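Local coordinates for protein acetyltransferase (Agrobacterium tumefaciens, PDB 2DXQ) that probably transfers an acetyl group from acetyl-CoA to an acceptor not yet identified, as a member of the GNAT acetyltransferase family, at residues A5-A10 against V55-G60; Y23-P28 against V88-R93; P49-F54 against T67-P72; P80-E85 against A113-V118; T101-A106 against C136-N141. One frame throughout, in Å; residues are numbered along the deposited sequence.

Contact 1 of 5, residues A5-A10 against V55-G60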
# COMPACT_ATOMS: atom_id res chain seq x y z
N ALA A 5 -28.86 -3.82 -14.31
CA ALA A 5 -29.26 -3.02 -13.17
C ALA A 5 -28.19 -2.97 -12.09
O ALA A 5 -28.09 -1.99 -11.35
CB ALA A 5 -30.55 -3.56 -12.58
N ILE A 6 -27.43 -4.05 -11.96
CA ILE A 6 -26.34 -4.11 -10.99
C ILE A 6 -25.12 -4.60 -11.73
O ILE A 6 -25.18 -5.63 -12.43
CB ILE A 6 -26.65 -5.04 -9.78
CG1 ILE A 6 -27.80 -4.48 -8.94
CG2 ILE A 6 -25.39 -5.24 -8.89
CD1 ILE A 6 -28.34 -5.43 -7.91
N SER A 7 -24.01 -3.88 -11.60
CA SER A 7 -22.78 -4.32 -12.22
C SER A 7 -21.56 -4.06 -11.33
O SER A 7 -21.66 -3.42 -10.28
CB SER A 7 -22.61 -3.67 -13.58
OG SER A 7 -21.55 -4.29 -14.26
N LEU A 8 -20.43 -4.57 -11.78
CA LEU A 8 -19.16 -4.47 -11.08
C LEU A 8 -18.11 -4.39 -12.18
O LEU A 8 -18.09 -5.24 -13.07
CB LEU A 8 -18.96 -5.73 -10.25
CG LEU A 8 -17.60 -6.02 -9.62
CD1 LEU A 8 -17.40 -5.16 -8.41
CD2 LEU A 8 -17.54 -7.49 -9.25
N ARG A 9 -17.26 -3.37 -12.13
CA ARG A 9 -16.24 -3.17 -13.16
C ARG A 9 -15.14 -2.25 -12.64
O ARG A 9 -15.29 -1.63 -11.60
CB ARG A 9 -16.86 -2.56 -14.41
CG ARG A 9 -17.67 -1.31 -14.14
CD ARG A 9 -18.21 -0.72 -15.45
NE ARG A 9 -19.01 0.48 -15.20
CZ ARG A 9 -18.49 1.68 -14.97
NH1 ARG A 9 -17.17 1.85 -14.95
NH2 ARG A 9 -19.30 2.71 -14.76
N ALA A 10 -14.04 -2.19 -13.39
CA ALA A 10 -13.03 -1.18 -13.16
C ALA A 10 -13.59 0.17 -13.59
O ALA A 10 -14.38 0.25 -14.55
CB ALA A 10 -11.74 -1.50 -13.93
N VAL A 55 -15.62 -0.27 -9.08
CA VAL A 55 -16.92 0.27 -8.66
C VAL A 55 -18.02 -0.79 -8.77
O VAL A 55 -18.01 -1.61 -9.68
CB VAL A 55 -17.35 1.53 -9.47
CG1 VAL A 55 -16.51 2.74 -9.09
CG2 VAL A 55 -17.26 1.30 -11.00
N ALA A 56 -18.95 -0.79 -7.81
CA ALA A 56 -20.21 -1.49 -7.99
C ALA A 56 -21.19 -0.43 -8.44
O ALA A 56 -21.15 0.71 -7.93
CB ALA A 56 -20.69 -2.13 -6.67
N THR A 57 -22.02 -0.76 -9.41
CA THR A 57 -22.95 0.23 -9.94
C THR A 57 -24.36 -0.29 -9.79
O THR A 57 -24.59 -1.49 -9.83
CB THR A 57 -22.70 0.57 -11.44
OG1 THR A 57 -22.84 -0.62 -12.22
CG2 THR A 57 -21.30 1.18 -11.66
N GLU A 58 -25.29 0.64 -9.58
CA GLU A 58 -26.71 0.34 -9.51
C GLU A 58 -27.42 1.29 -10.48
O GLU A 58 -27.32 2.51 -10.32
CB GLU A 58 -27.17 0.57 -8.07
CG GLU A 58 -28.62 0.17 -7.73
CD GLU A 58 -29.09 0.83 -6.46
OE1 GLU A 58 -28.93 0.23 -5.37
OE2 GLU A 58 -29.61 1.97 -6.53
N ASN A 59 -28.10 0.74 -11.50
CA ASN A 59 -28.67 1.57 -12.58
C ASN A 59 -27.60 2.50 -13.17
O ASN A 59 -27.88 3.66 -13.48
CB ASN A 59 -29.85 2.41 -12.08
CG ASN A 59 -30.85 1.60 -11.30
OD1 ASN A 59 -31.16 1.93 -10.15
ND2 ASN A 59 -31.34 0.54 -11.90
N GLY A 60 -26.37 1.99 -13.26
CA GLY A 60 -25.24 2.77 -13.80
C GLY A 60 -24.54 3.72 -12.85
O GLY A 60 -23.47 4.22 -13.18
O HOH W 1 -25.44 -0.68 -13.05
O HOH W 2 -21.85 -0.11 -15.02
O HOH W 3 -21.91 2.91 -15.42
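S7 and T57 face each other at the tight middle of this pairing. Their backbones exchange two hydrogen bonds, S7 N to T57 O (3.0 Å) and T57 N to S7 O (2.8 Å), and T57 OG1 comes within 3.3 Å of S7 CB. T57 has OG1 between its backbone N and carbonyl carbon (chi1 60°), which puts the hydroxyl against S7. R9 and V55 form the next hydrogen-bonded pair, while N59 N closes the other end on A5 O (2.7 Å). This is the antiparallel edge of the sheet: strand 6-10, outermost within this chain, lines up along 51-58. Helix 98-112 covers part of the face bearing I6, L8, A56 and E58, with Y98 on I6 and A56, and T101 and H105 on L8. On the face bearing S7, R9, V55 and T57, water enters the join. The extended R9 chain lies alongside V55, and V55 CG2 sits over one guanidinium face, toward its rim, 4.0 Å from NH1. T57 CG2 approaches NH2 obliquely. A water at the edge of the guanidinium, in its plane, bridges R9 NE to T57 OG1 (2.9 and 3.0 Å). A second links T57 OG1 with G60 N, and a third joins R9 NH2 to G60 O. D15 answers the charge through a salt bridge with NH1, which also donates to A10 O.

Contact 2 of 5, residues Y23-P28 against V88-R93; sequences YQVLNP and VTLEAR
V88 packs under the last turn of helix 16-26, against Y23, V25 and L26, where strand 81-88 gives way to the loop leading into helix 98-112. In GNAT enzymes that loop normally holds the pyrophosphate of acetyl-CoA; here the nearest atoms of the T89 side chain and a phosphate ion, probably from the crystallisation liquor, are about 3 Å apart. The two methyls of V88 meet different residues, CG1 approaching Y23 CD1 (4.1 Å) obliquely to the ring and CG2 meeting V25 CG1 (4.0 Å), while its CB stands 4.0 Å from L26 CB. V25 has CG1 anti to its backbone N (chi1 170°), which brings that methyl to 3.7 Å from T89 O; its CG2 meets L90 CD2, the two side chains crossing at about a right angle. Further out, L22 touches both V88 and L90, T65 packs on Y23 and V88, and T75 of the second subunit packs on Y23 and L26. The helix ends here, its closing bond running from N27 N to Y23 O (3.1 Å).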
# COMPACT_ATOMS: atom_id res chain seq x y z
N TYR A 23 -16.17 9.61 -2.66
CA TYR A 23 -15.08 10.05 -1.79
C TYR A 23 -15.50 11.21 -0.88
O TYR A 23 -14.95 11.39 0.19
CB TYR A 23 -13.84 10.39 -2.61
CG TYR A 23 -13.23 9.22 -3.35
CD1 TYR A 23 -13.21 7.93 -2.80
CD2 TYR A 23 -12.63 9.41 -4.58
CE1 TYR A 23 -12.64 6.87 -3.48
CE2 TYR A 23 -12.03 8.37 -5.27
CZ TYR A 23 -12.04 7.10 -4.72
OH TYR A 23 -11.44 6.07 -5.40
N GLN A 24 -16.51 11.97 -1.30
CA GLN A 24 -17.12 12.97 -0.43
C GLN A 24 -17.91 12.33 0.71
O GLN A 24 -17.93 12.85 1.83
CB GLN A 24 -17.95 13.96 -1.26
CG GLN A 24 -17.01 14.90 -2.05
CD GLN A 24 -17.58 15.46 -3.34
OE1 GLN A 24 -18.79 15.55 -3.51
NE2 GLN A 24 -16.68 15.87 -4.26
N VAL A 25 -18.55 11.19 0.43
CA VAL A 25 -19.19 10.38 1.48
C VAL A 25 -18.17 9.84 2.47
O VAL A 25 -18.36 9.92 3.70
CB VAL A 25 -20.03 9.22 0.87
CG1 VAL A 25 -20.50 8.24 1.96
CG2 VAL A 25 -21.22 9.78 0.10
N LEU A 26 -17.07 9.31 1.93
CA LEU A 26 -15.99 8.77 2.73
C LEU A 26 -15.49 9.80 3.74
O LEU A 26 -15.43 9.52 4.94
CB LEU A 26 -14.85 8.27 1.83
CG LEU A 26 -13.61 7.64 2.50
CD1 LEU A 26 -14.03 6.44 3.35
CD2 LEU A 26 -12.59 7.24 1.43
N ASN A 27 -15.14 10.99 3.24
CA ASN A 27 -14.56 12.05 4.05
C ASN A 27 -15.38 13.33 3.91
O ASN A 27 -15.06 14.19 3.09
CB ASN A 27 -13.10 12.32 3.64
CG ASN A 27 -12.19 11.09 3.75
OD1 ASN A 27 -12.30 10.28 4.66
ND2 ASN A 27 -11.26 10.97 2.82
N PRO A 28 -16.47 13.47 4.70
CA PRO A 28 -17.35 14.64 4.55
C PRO A 28 -16.71 16.02 4.77
O PRO A 28 -17.26 17.02 4.32
CB PRO A 28 -18.49 14.39 5.56
CG PRO A 28 -18.01 13.31 6.46
CD PRO A 28 -16.95 12.53 5.74
N VAL A 88 -15.45 2.65 0.07
CA VAL A 88 -16.62 3.39 0.52
C VAL A 88 -17.91 2.80 0.03
O VAL A 88 -17.99 2.28 -1.08
CB VAL A 88 -16.52 4.94 0.27
CG1 VAL A 88 -15.85 5.29 -1.01
CG2 VAL A 88 -17.86 5.67 0.43
N THR A 89 -18.89 2.86 0.93
CA THR A 89 -20.25 2.48 0.67
C THR A 89 -21.14 3.61 1.18
O THR A 89 -20.69 4.57 1.79
CB THR A 89 -20.63 1.19 1.45
OG1 THR A 89 -20.46 1.40 2.87
CG2 THR A 89 -19.77 0.04 1.02
N LEU A 90 -22.44 3.46 0.97
CA LEU A 90 -23.37 4.52 1.29
C LEU A 90 -24.23 4.20 2.50
O LEU A 90 -24.67 3.04 2.62
CB LEU A 90 -24.24 4.76 0.08
CG LEU A 90 -23.49 5.20 -1.18
CD1 LEU A 90 -24.46 5.32 -2.35
CD2 LEU A 90 -22.76 6.51 -0.97
N GLU A 91 -24.48 5.21 3.35
CA GLU A 91 -25.53 5.13 4.42
C GLU A 91 -26.59 4.22 3.82
O GLU A 91 -27.15 3.36 4.52
CB GLU A 91 -26.06 6.50 4.81
N ALA A 92 -26.96 4.43 2.55
CA ALA A 92 -28.33 4.77 2.13
C ALA A 92 -28.47 3.42 1.37
O ALA A 92 -29.55 3.02 0.90
CB ALA A 92 -28.38 5.89 1.15
N ARG A 93 -27.32 2.72 1.28
CA ARG A 93 -27.25 1.32 0.80
C ARG A 93 -26.62 0.34 1.81
O ARG A 93 -26.13 -0.73 1.44
CB ARG A 93 -26.51 1.24 -0.54
CG ARG A 93 -27.18 1.99 -1.69
CD ARG A 93 -28.57 1.41 -2.08
NE ARG A 93 -29.11 2.09 -3.26
CZ ARG A 93 -29.74 3.27 -3.25
NH1 ARG A 93 -29.98 3.92 -2.12
NH2 ARG A 93 -30.15 3.79 -4.39

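Contact 3 of 5, residues P49-F54 against T67-P72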
# COMPACT_ATOMS: atom_id res chain seq x y z
N PRO A 49 0.62 1.52 -13.25
CA PRO A 49 0.74 0.07 -13.28
C PRO A 49 0.33 -0.57 -11.96
O PRO A 49 0.82 -0.17 -10.89
CB PRO A 49 2.23 -0.15 -13.55
CG PRO A 49 2.65 1.08 -14.27
CD PRO A 49 1.89 2.18 -13.62
N GLY A 50 -0.56 -1.55 -12.04
CA GLY A 50 -1.00 -2.33 -10.88
C GLY A 50 -2.06 -1.69 -10.01
O GLY A 50 -2.48 -2.29 -9.01
N LEU A 51 -2.53 -0.51 -10.39
CA LEU A 51 -3.62 0.16 -9.66
C LEU A 51 -4.92 0.01 -10.44
O LEU A 51 -4.97 0.31 -11.64
CB LEU A 51 -3.30 1.65 -9.51
CG LEU A 51 -4.25 2.56 -8.69
CD1 LEU A 51 -3.49 3.80 -8.21
CD2 LEU A 51 -5.52 2.96 -9.44
N THR A 52 -5.98 -0.44 -9.76
CA THR A 52 -7.31 -0.50 -10.36
C THR A 52 -8.32 0.02 -9.35
O THR A 52 -8.31 -0.41 -8.20
CB THR A 52 -7.71 -1.93 -10.78
OG1 THR A 52 -6.71 -2.50 -11.65
CG2 THR A 52 -9.05 -1.89 -11.51
N ILE A 53 -9.15 0.97 -9.78
CA ILE A 53 -10.27 1.43 -8.96
C ILE A 53 -11.47 0.60 -9.42
O ILE A 53 -11.81 0.62 -10.61
CB ILE A 53 -10.60 2.93 -9.18
CG1 ILE A 53 -9.40 3.84 -8.89
CG2 ILE A 53 -11.82 3.33 -8.31
CD1 ILE A 53 -9.58 5.31 -9.42
N PHE A 54 -12.10 -0.13 -8.50
CA PHE A 54 -13.29 -0.90 -8.83
C PHE A 54 -14.53 -0.19 -8.32
O PHE A 54 -14.47 0.44 -7.27
CB PHE A 54 -13.21 -2.29 -8.21
CG PHE A 54 -12.18 -3.16 -8.86
CD1 PHE A 54 -12.37 -3.64 -10.16
CD2 PHE A 54 -11.00 -3.48 -8.19
CE1 PHE A 54 -11.40 -4.45 -10.78
CE2 PHE A 54 -10.03 -4.27 -8.79
CZ PHE A 54 -10.23 -4.76 -10.08
N THR A 67 -10.08 0.54 -4.09
CA THR A 67 -8.92 0.66 -4.98
C THR A 67 -7.92 -0.44 -4.64
O THR A 67 -7.56 -0.62 -3.47
CB THR A 67 -8.26 2.04 -4.84
OG1 THR A 67 -9.22 3.06 -5.16
CG2 THR A 67 -7.00 2.15 -5.74
N LEU A 68 -7.49 -1.16 -5.66
CA LEU A 68 -6.51 -2.23 -5.51
C LEU A 68 -5.16 -1.73 -5.97
O LEU A 68 -5.04 -1.15 -7.05
CB LEU A 68 -6.92 -3.44 -6.34
CG LEU A 68 -5.96 -4.63 -6.35
CD1 LEU A 68 -5.79 -5.24 -4.95
CD2 LEU A 68 -6.51 -5.66 -7.35
N LEU A 69 -4.13 -1.98 -5.16
CA LEU A 69 -2.76 -1.61 -5.50
C LEU A 69 -1.93 -2.89 -5.50
O LEU A 69 -1.70 -3.48 -4.45
CB LEU A 69 -2.19 -0.61 -4.48
CG LEU A 69 -3.08 0.58 -4.09
CD1 LEU A 69 -2.48 1.31 -2.90
CD2 LEU A 69 -3.24 1.52 -5.29
N ILE A 70 -1.49 -3.32 -6.67
CA ILE A 70 -0.66 -4.52 -6.78
C ILE A 70 0.78 -4.06 -6.96
O ILE A 70 1.06 -3.20 -7.80
CB ILE A 70 -1.08 -5.42 -7.97
CG1 ILE A 70 -2.50 -5.96 -7.75
CG2 ILE A 70 -0.09 -6.59 -8.12
CD1 ILE A 70 -3.12 -6.65 -9.01
N VAL A 71 1.68 -4.65 -6.17
CA VAL A 71 3.05 -4.13 -6.03
C VAL A 71 4.06 -5.23 -6.39
O VAL A 71 4.00 -6.31 -5.82
CB VAL A 71 3.32 -3.67 -4.57
CG1 VAL A 71 4.67 -2.92 -4.49
CG2 VAL A 71 2.18 -2.78 -4.04
N PRO A 72 5.02 -4.93 -7.29
CA PRO A 72 6.06 -5.91 -7.59
C PRO A 72 6.99 -6.09 -6.38
O PRO A 72 7.23 -5.12 -5.63
CB PRO A 72 6.82 -5.28 -8.77
CG PRO A 72 6.57 -3.83 -8.66
CD PRO A 72 5.20 -3.67 -8.03
O HOH W 4 -0.12 -0.32 -8.07
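L51 holds CG anti to its backbone N (chi1 -176°), whereas L69 has CG anti to its carbonyl carbon (chi1 -47°). From these starting points the two side chains lie alongside each other and point the same way, L69 CD2 touching both CG and CD1 of L51 at 3.7 Å. T67 CG2 adds a looser contact to L51 CG. On the other face of the sheet F54 turns a ring edge to L68, CE2 reaching CD2 at 4.0 Å, and T52 CG2 rests over one face of the ring, toward its rim. The strands are the two arms of the hairpin 51-58/61-71, near its open end. T52 and L68 exchange backbone hydrogen bonds (T52 N to L68 O 3.0 Å, L68 N to T52 O 2.8 Å), and I70 N donates to G50 O (2.7 Å). G50 has positive phi (81°), and a CB there would collide with I70 O. Beyond that pair a water bridges P49 O and I70 O. Helix 98-112 covers F54 and L68; Y81 of the second subunit packs on L69.

Contact 4 of 5, residues P80-E85 against A113-V118. With PO4 (phosphate ion), chain D.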
# COMPACT_ATOMS: atom_id res chain seq x y z
N PRO A 80 4.11 -10.81 -6.01
CA PRO A 80 3.66 -9.47 -5.65
C PRO A 80 2.80 -9.49 -4.39
O PRO A 80 2.38 -10.56 -3.93
CB PRO A 80 2.84 -9.03 -6.89
CG PRO A 80 2.34 -10.33 -7.47
CD PRO A 80 3.47 -11.29 -7.25
N TYR A 81 2.57 -8.33 -3.80
CA TYR A 81 1.59 -8.24 -2.73
C TYR A 81 0.68 -7.07 -3.06
O TYR A 81 0.96 -6.27 -3.97
CB TYR A 81 2.24 -8.06 -1.34
CG TYR A 81 3.20 -6.90 -1.30
CD1 TYR A 81 4.56 -7.09 -1.54
CD2 TYR A 81 2.74 -5.62 -1.01
CE1 TYR A 81 5.44 -6.02 -1.53
CE2 TYR A 81 3.62 -4.53 -1.00
CZ TYR A 81 4.97 -4.74 -1.26
OH TYR A 81 5.83 -3.68 -1.22
N ALA A 82 -0.41 -6.93 -2.32
CA ALA A 82 -1.37 -5.90 -2.65
C ALA A 82 -1.90 -5.20 -1.42
O ALA A 82 -1.91 -5.78 -0.33
CB ALA A 82 -2.54 -6.50 -3.44
N PHE A 83 -2.33 -3.95 -1.61
CA PHE A 83 -3.12 -3.23 -0.62
C PHE A 83 -4.48 -2.91 -1.21
O PHE A 83 -4.63 -2.75 -2.44
CB PHE A 83 -2.48 -1.89 -0.29
CG PHE A 83 -1.15 -1.99 0.38
CD1 PHE A 83 -1.06 -2.12 1.76
CD2 PHE A 83 0.02 -1.93 -0.37
CE1 PHE A 83 0.18 -2.21 2.39
CE2 PHE A 83 1.27 -2.00 0.25
CZ PHE A 83 1.35 -2.13 1.63
N ILE A 84 -5.47 -2.77 -0.33
CA ILE A 84 -6.77 -2.23 -0.74
C ILE A 84 -7.03 -0.93 0.01
O ILE A 84 -6.85 -0.87 1.24
CB ILE A 84 -7.90 -3.26 -0.55
CG1 ILE A 84 -7.73 -4.39 -1.58
CG2 ILE A 84 -9.28 -2.59 -0.73
CD1 ILE A 84 -8.73 -5.53 -1.40
N GLU A 85 -7.42 0.11 -0.72
CA GLU A 85 -7.59 1.44 -0.15
C GLU A 85 -8.88 2.11 -0.58
O GLU A 85 -9.53 1.68 -1.53
CB GLU A 85 -6.40 2.33 -0.53
CG GLU A 85 -5.26 2.31 0.51
CD GLU A 85 -5.69 2.91 1.83
OE1 GLU A 85 -6.77 3.55 1.88
OE2 GLU A 85 -4.98 2.73 2.84
N ALA A 113 -3.68 -12.35 -9.78
CA ALA A 113 -2.42 -11.75 -10.23
C ALA A 113 -1.20 -12.34 -9.49
O ALA A 113 -0.07 -11.83 -9.63
CB ALA A 113 -2.47 -10.22 -10.04
N ASN A 114 -1.46 -13.40 -8.73
CA ASN A 114 -0.48 -14.18 -7.96
C ASN A 114 0.06 -13.44 -6.73
O ASN A 114 1.15 -13.74 -6.28
CB ASN A 114 0.69 -14.70 -8.82
CG ASN A 114 1.40 -15.89 -8.18
OD1 ASN A 114 0.79 -16.69 -7.48
ND2 ASN A 114 2.70 -16.00 -8.42
N CYS A 115 -0.72 -12.50 -6.19
CA CYS A 115 -0.31 -11.87 -4.92
C CYS A 115 -0.36 -12.88 -3.78
O CYS A 115 -1.33 -13.64 -3.65
CB CYS A 115 -1.21 -10.67 -4.58
SG CYS A 115 -1.01 -9.27 -5.64
N TYR A 116 0.68 -12.92 -2.95
CA TYR A 116 0.67 -13.86 -1.83
C TYR A 116 -0.15 -13.37 -0.63
O TYR A 116 -0.60 -14.16 0.20
CB TYR A 116 2.09 -14.27 -1.42
CG TYR A 116 2.89 -13.25 -0.66
CD1 TYR A 116 3.68 -12.32 -1.32
CD2 TYR A 116 2.88 -13.24 0.74
CE1 TYR A 116 4.45 -11.40 -0.62
CE2 TYR A 116 3.64 -12.31 1.44
CZ TYR A 116 4.42 -11.40 0.76
OH TYR A 116 5.18 -10.48 1.45
N LYS A 117 -0.34 -12.06 -0.55
CA LYS A 117 -1.15 -11.48 0.51
C LYS A 117 -1.82 -10.20 0.02
O LYS A 117 -1.36 -9.57 -0.94
CB LYS A 117 -0.30 -11.19 1.75
CG LYS A 117 0.69 -10.06 1.56
CD LYS A 117 1.50 -9.78 2.83
CE LYS A 117 2.68 -8.88 2.48
NZ LYS A 117 3.44 -8.46 3.70
N VAL A 118 -2.93 -9.86 0.65
CA VAL A 118 -3.59 -8.58 0.43
C VAL A 118 -3.75 -7.92 1.80
O VAL A 118 -4.23 -8.55 2.72
CB VAL A 118 -4.98 -8.76 -0.25
CG1 VAL A 118 -5.63 -7.40 -0.50
CG2 VAL A 118 -4.82 -9.52 -1.57
P PO4 D . 4.91 -11.47 5.25
O1 PO4 D . 5.49 -11.91 3.93
O2 PO4 D . 4.12 -12.58 5.87
O3 PO4 D . 6.02 -11.04 6.19
O4 PO4 D . 3.99 -10.30 5.05
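P80 to A82 and C115 to V118 join two parallel strands, 81-88 and 117-122, at their N-terminal ends; helix 98-112 links them in a beta-alpha-beta crossover that belongs to the core of the GNAT fold. A82 and V118 form the bridge, with A82 N donating to K117 O (3.1 Å). Before the strand proper, Y116 N bonds to P80 O (3.1 Å), approaching close to the carbonyl axis. C115 SG is tucked under this start, 3.9 Å from A82 CB, and the P80 ring lies against the turn that follows the helix: CD is 3.5 Å from N114 O and CG close to A113 O. That turn is a Schellman motif, with N114 at positive phi. Y81 CB touches K117 CG (3.8 Å), which also sits over one face of the Y116 ring, toward its rim. Y116 OH donates to O1 of a phosphate ion (2.9 Å). K117 NZ lies so near another phosphate oxygen that its modelled distance is doubtful; the ion, probably from the crystallisation liquor, is also bound by R76 and by R148 of the second subunit. K117 and V118 pair in an antiparallel ladder with a strand of that subunit, so the sheet continues across the dimer. A110 of helix 98-112 packs on A82 and V118. Further along, I84 CD1 meets V118 CG1 at 3.7 Å.

Contact 5 of 5, residues T101-A106 against C136-N141; sequences TVVRHA and CGFVQN. With PO4 (phosphate ion), chain F.
R104 NH1 hangs over the end of helix 127-135. It makes a weak hydrogen bond to S135 O, and it stands 3.4 Å from C136 O at an angle too poor for a second one. R104 CG brushes C136 CB at 4.1 Å; further along, the chain bends at NE (chi3 74°), and the guanidinium leans obliquely on the C136 carbonyl. The rest is apolar. V103 has CG1 anti to its backbone N (chi1 173°), and that methyl touches both C136 SG (3.7 Å) and F138 CE2 (3.8 Å). It meets the phenyl group at the edge, near the ring plane, the two side chains crossing at about a right angle. Q146 of the second subunit packs on F138. G137, at positive phi (107°), ends helix 127-135 with a Schellman motif and turns the chain toward its last strand. Helix 98-112, packed here against the connection between the last helix and last strand, is the one that follows what is probably the acetyl-CoA loop in this GNAT fold.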
# COMPACT_ATOMS: atom_id res chain seq x y z
N THR A 101 -19.11 -6.79 -2.22
CA THR A 101 -18.87 -7.21 -3.61
C THR A 101 -17.57 -6.61 -4.14
O THR A 101 -16.72 -7.31 -4.70
CB THR A 101 -20.02 -6.80 -4.54
OG1 THR A 101 -21.25 -7.38 -4.06
CG2 THR A 101 -19.75 -7.30 -5.98
N VAL A 102 -17.41 -5.31 -3.93
CA VAL A 102 -16.25 -4.63 -4.50
C VAL A 102 -14.91 -5.00 -3.80
O VAL A 102 -13.87 -5.17 -4.44
CB VAL A 102 -16.51 -3.11 -4.63
CG1 VAL A 102 -16.48 -2.40 -3.28
CG2 VAL A 102 -15.56 -2.49 -5.60
N VAL A 103 -14.97 -5.17 -2.48
CA VAL A 103 -13.75 -5.54 -1.73
C VAL A 103 -13.36 -6.97 -2.08
O VAL A 103 -12.18 -7.26 -2.36
CB VAL A 103 -13.92 -5.36 -0.21
CG1 VAL A 103 -12.71 -5.91 0.55
CG2 VAL A 103 -14.17 -3.86 0.13
N ARG A 104 -14.34 -7.87 -2.07
CA ARG A 104 -14.07 -9.27 -2.39
C ARG A 104 -13.54 -9.41 -3.84
O ARG A 104 -12.60 -10.19 -4.09
CB ARG A 104 -15.29 -10.16 -2.10
CG ARG A 104 -15.50 -10.38 -0.60
CD ARG A 104 -16.66 -11.31 -0.30
NE ARG A 104 -16.29 -12.69 -0.62
CZ ARG A 104 -15.85 -13.59 0.26
NH1 ARG A 104 -15.75 -13.30 1.56
NH2 ARG A 104 -15.55 -14.81 -0.17
N HIS A 105 -14.07 -8.61 -4.77
CA HIS A 105 -13.58 -8.62 -6.15
C HIS A 105 -12.13 -8.18 -6.23
O HIS A 105 -11.31 -8.79 -6.92
CB HIS A 105 -14.44 -7.75 -7.07
CG HIS A 105 -14.05 -7.84 -8.51
ND1 HIS A 105 -14.37 -8.91 -9.31
CD2 HIS A 105 -13.37 -6.97 -9.29
CE1 HIS A 105 -13.90 -8.70 -10.53
NE2 HIS A 105 -13.29 -7.53 -10.55
N ALA A 106 -11.80 -7.13 -5.49
CA ALA A 106 -10.42 -6.64 -5.43
C ALA A 106 -9.47 -7.70 -4.86
O ALA A 106 -8.38 -7.93 -5.41
CB ALA A 106 -10.38 -5.31 -4.64
N CYS A 136 -15.29 -10.01 4.54
CA CYS A 136 -14.68 -10.03 3.21
C CYS A 136 -13.56 -11.06 3.11
O CYS A 136 -13.00 -11.28 2.03
CB CYS A 136 -14.12 -8.64 2.84
SG CYS A 136 -15.38 -7.38 2.63
N GLY A 137 -13.23 -11.68 4.24
CA GLY A 137 -12.16 -12.68 4.27
C GLY A 137 -10.88 -12.22 4.94
O GLY A 137 -9.95 -13.02 5.16
N PHE A 138 -10.80 -10.93 5.27
CA PHE A 138 -9.62 -10.41 6.00
C PHE A 138 -9.55 -10.95 7.43
O PHE A 138 -10.58 -11.18 8.08
CB PHE A 138 -9.65 -8.88 6.09
CG PHE A 138 -9.26 -8.18 4.82
CD1 PHE A 138 -7.92 -8.14 4.40
CD2 PHE A 138 -10.22 -7.52 4.06
CE1 PHE A 138 -7.55 -7.47 3.22
CE2 PHE A 138 -9.84 -6.82 2.88
CZ PHE A 138 -8.53 -6.80 2.46
N VAL A 139 -8.33 -11.13 7.93
CA VAL A 139 -8.11 -11.45 9.33
C VAL A 139 -7.40 -10.27 9.98
O VAL A 139 -6.50 -9.66 9.38
CB VAL A 139 -7.25 -12.73 9.47
CG1 VAL A 139 -7.09 -13.11 10.93
CG2 VAL A 139 -7.88 -13.87 8.69
N GLN A 140 -7.81 -9.92 11.20
CA GLN A 140 -7.16 -8.82 11.92
C GLN A 140 -5.93 -9.38 12.65
O GLN A 140 -5.95 -9.60 13.88
CB GLN A 140 -8.16 -8.13 12.86
CG GLN A 140 -7.78 -6.70 13.25
CD GLN A 140 -6.64 -6.63 14.23
OE1 GLN A 140 -6.80 -6.98 15.41
NE2 GLN A 140 -5.46 -6.22 13.76
N ASN A 141 -4.88 -9.64 11.89
CA ASN A 141 -3.67 -10.25 12.45
C ASN A 141 -2.40 -9.47 12.17
O ASN A 141 -1.30 -10.02 12.26
CB ASN A 141 -3.54 -11.70 12.02
CG ASN A 141 -3.44 -11.86 10.52
OD1 ASN A 141 -3.30 -10.88 9.77
ND2 ASN A 141 -3.51 -13.11 10.06
P PO4 F . -25.39 -6.71 -4.54
O1 PO4 F . -24.01 -6.49 -5.13
O2 PO4 F . -26.17 -7.71 -5.38
O3 PO4 F . -25.26 -7.20 -3.12
O4 PO4 F . -26.19 -5.43 -4.51

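In the fold
Contacts 1, 3 and 4 follow one another across a single sheet. Contacts 1 and 3 share strand 51-58, and contacts 3 and 4, with centres 9 Å apart, join through neighbouring strands 61-71 and 81-88, where V71 N lies 2.8 Å from Y81 O. Contact 5 brings helix 98-112 onto this sheet: F54 CE1 lies 3.5 Å from H105 CD2 and I84 CD1 3.6 Å from A106 CB. Contact 2 sits at the other end of strand 81-88 from contact 4, about 25 Å away between centres, and is tied to contact 1 by the salt bridge from R93 NE to E58 OE1 (2.8 Å). The probable acetyl-CoA loop starts in contact 2 and leads into the helix of contact 5.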